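Local coordinates for putative exported protein (Bacteroides fragilis NCTC 9343, PDB 3IEE) that is of unknown function but is an all-helical protein, probably exported and perhaps lipid-anchored at the cell envelope, at residues A[25-30]-A[157-162]. Residues are numbered along the deposited sequence; the frame is centred on the assembly and turned at random. Where two conformers were deposited one is given.
Sequences EVIKYY and QAELVL. With EDO (1,2-ethanediol), chain B; EDO (1,2-ethanediol), chain H.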
# COMPACT_ATOMS: atom_id res chain seq x y z
N GLU A 25 -0.20 19.93 7.64
CA GLU A 25 -0.09 18.91 8.67
C GLU A 25 -0.72 17.60 8.23
O GLU A 25 -0.21 16.52 8.49
CB GLU A 25 -0.72 19.37 9.97
CG GLU A 25 0.09 20.36 10.76
CD GLU A 25 1.51 19.88 11.03
OE1 GLU A 25 1.69 18.72 11.44
OE2 GLU A 25 2.43 20.67 10.76
N VAL A 26 -1.85 17.71 7.52
CA VAL A 26 -2.56 16.53 7.00
C VAL A 26 -1.67 15.79 6.02
O VAL A 26 -1.47 14.58 6.12
CB VAL A 26 -3.85 16.90 6.35
CG1 VAL A 26 -4.41 15.69 5.50
CG2 VAL A 26 -4.88 17.36 7.44
N ILE A 27 -1.08 16.54 5.10
CA ILE A 27 -0.18 15.93 4.09
C ILE A 27 1.10 15.36 4.71
O ILE A 27 1.54 14.26 4.33
CB ILE A 27 0.09 16.88 2.90
CG1 ILE A 27 -1.23 17.27 2.20
CG2 ILE A 27 1.03 16.23 1.89
CD1 ILE A 27 -1.93 16.14 1.60
N LYS A 28 1.65 16.07 5.70
CA LYS A 28 2.79 15.59 6.49
C LYS A 28 2.49 14.21 7.07
O LYS A 28 3.26 13.27 6.88
CB LYS A 28 3.10 16.56 7.62
CG LYS A 28 3.92 17.78 7.20
CD LYS A 28 3.90 18.82 8.31
CE LYS A 28 5.07 19.81 8.27
NZ LYS A 28 4.97 20.74 9.41
N TYR A 29 1.34 14.09 7.72
CA TYR A 29 0.95 12.79 8.34
C TYR A 29 0.79 11.68 7.32
O TYR A 29 1.20 10.53 7.57
CB TYR A 29 -0.28 12.95 9.20
CG TYR A 29 -0.66 11.71 9.98
CD1 TYR A 29 -1.46 10.72 9.40
CD2 TYR A 29 -0.20 11.50 11.28
CE1 TYR A 29 -1.83 9.57 10.12
CE2 TYR A 29 -0.56 10.36 12.01
CZ TYR A 29 -1.36 9.38 11.40
OH TYR A 29 -1.73 8.24 12.08
N TYR A 30 0.21 12.01 6.17
CA TYR A 30 0.11 11.08 5.05
C TYR A 30 1.52 10.64 4.61
O TYR A 30 1.78 9.46 4.44
CB TYR A 30 -0.60 11.69 3.82
CG TYR A 30 -0.53 10.76 2.62
CD1 TYR A 30 -1.41 9.71 2.46
CD2 TYR A 30 0.48 10.90 1.67
CE1 TYR A 30 -1.32 8.84 1.37
CE2 TYR A 30 0.57 10.04 0.59
CZ TYR A 30 -0.31 9.02 0.44
OH TYR A 30 -0.16 8.19 -0.68
N GLN A 157 -8.92 17.16 0.47
CA GLN A 157 -9.21 18.50 0.98
C GLN A 157 -7.96 19.35 1.20
O GLN A 157 -7.96 20.56 0.88
CB GLN A 157 -10.04 18.42 2.28
CG GLN A 157 -11.48 17.92 2.03
CD GLN A 157 -12.18 18.65 0.86
OE1 GLN A 157 -12.21 19.89 0.81
NE2 GLN A 157 -12.70 17.87 -0.11
N ALA A 158 -6.90 18.73 1.71
CA ALA A 158 -5.64 19.42 2.03
C ALA A 158 -4.96 19.89 0.72
O ALA A 158 -4.45 21.04 0.62
CB ALA A 158 -4.73 18.51 2.84
N GLU A 159 -4.98 19.01 -0.28
CA GLU A 159 -4.48 19.40 -1.63
C GLU A 159 -5.16 20.60 -2.23
O GLU A 159 -4.53 21.47 -2.83
CB GLU A 159 -4.51 18.20 -2.61
CG GLU A 159 -3.63 17.06 -2.25
CD GLU A 159 -3.89 15.79 -3.06
OE1 GLU A 159 -4.78 15.83 -3.91
OE2 GLU A 159 -3.22 14.75 -2.79
N LEU A 160 -6.47 20.66 -2.11
CA LEU A 160 -7.24 21.76 -2.65
C LEU A 160 -6.79 23.07 -2.00
O LEU A 160 -6.68 24.10 -2.68
CB LEU A 160 -8.73 21.54 -2.39
CG LEU A 160 -9.40 20.48 -3.22
CD1 LEU A 160 -10.72 20.11 -2.62
CD2 LEU A 160 -9.59 21.00 -4.62
N VAL A 161 -6.50 23.04 -0.71
CA VAL A 161 -5.96 24.24 -0.03
C VAL A 161 -4.56 24.65 -0.55
O VAL A 161 -4.30 25.84 -0.86
CB VAL A 161 -5.97 24.05 1.55
CG1 VAL A 161 -5.18 25.17 2.28
CG2 VAL A 161 -7.38 23.97 2.08
N LEU A 162 -3.65 23.69 -0.58
CA LEU A 162 -2.29 23.96 -0.94
C LEU A 162 -2.11 24.32 -2.42
O LEU A 162 -1.13 24.99 -2.77
CB LEU A 162 -1.40 22.80 -0.54
CG LEU A 162 -1.32 22.51 1.00
CD1 LEU A 162 -0.45 21.31 1.31
CD2 LEU A 162 -0.82 23.74 1.73
C1 EDO B . -1.46 11.85 -1.78
O1 EDO B . -0.22 12.23 -2.36
C2 EDO B . -1.77 12.66 -0.52
O2 EDO B . -1.82 14.08 -0.70
C1 EDO H . -0.84 3.70 -1.01
O1 EDO H . -2.09 3.22 -1.57
C2 EDO H . -0.41 5.05 -1.58
O2 EDO H . -1.24 6.13 -1.08
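Ala-158 turns its methyl toward helix 17-40 and sets it against Val-26 and Ile-27, two successive side chains that both point at helix 123-162. Val-26 reaches it with CG1, the branch anti to its backbone N (chi1 166°), at 3.9 Å from Ala-158 CB. Beside it, Ile-27 lies along the methyl with its CG1-CD1 arm: CG1 is 3.8 Å from Ala-158 CB, and CD1 is almost as near. With alanine at this point, the CA atoms of Val-26 and Ala-158 come within 6.5 Å, although the short helix axes stay 9.6 Å apart and run at 127° to each other, nearer antiparallel than parallel. Val-26 also touches Cys-84 and Phe-85 of a loop. Ile-27 joins the remaining contacts. Leu-162, one turn on from Ala-158, brings its CD1 tip to 4.2 Å from Ile-27 CG1 at the solvent-exposed margin, while Ile-27 CD1 meets the aliphatic CG of Glu-159. The extended Glu-159 chain carries its carboxylate past the isoleucine, where OE2 accepts a 2.6 Å hydrogen bond from O2 of an ethanediol, probably a crystallisation additive. C2 of that diol sits over one face of the Tyr-30 ring, offset toward its rim, so that the diol spans from Glu-159 to Tyr-30 alongside the Ile-27 CD1 tip. Helix 17-40 thus crosses the C-terminal end of helix 123-162, and helix 169-189 lies beside both: its Met-173 touches Glu-159, and its Arg-176 packs on Ile-27 and forms a salt bridge with Glu-159 OE2, tying the last turn of helix 123-162 to the helix that follows in sequence.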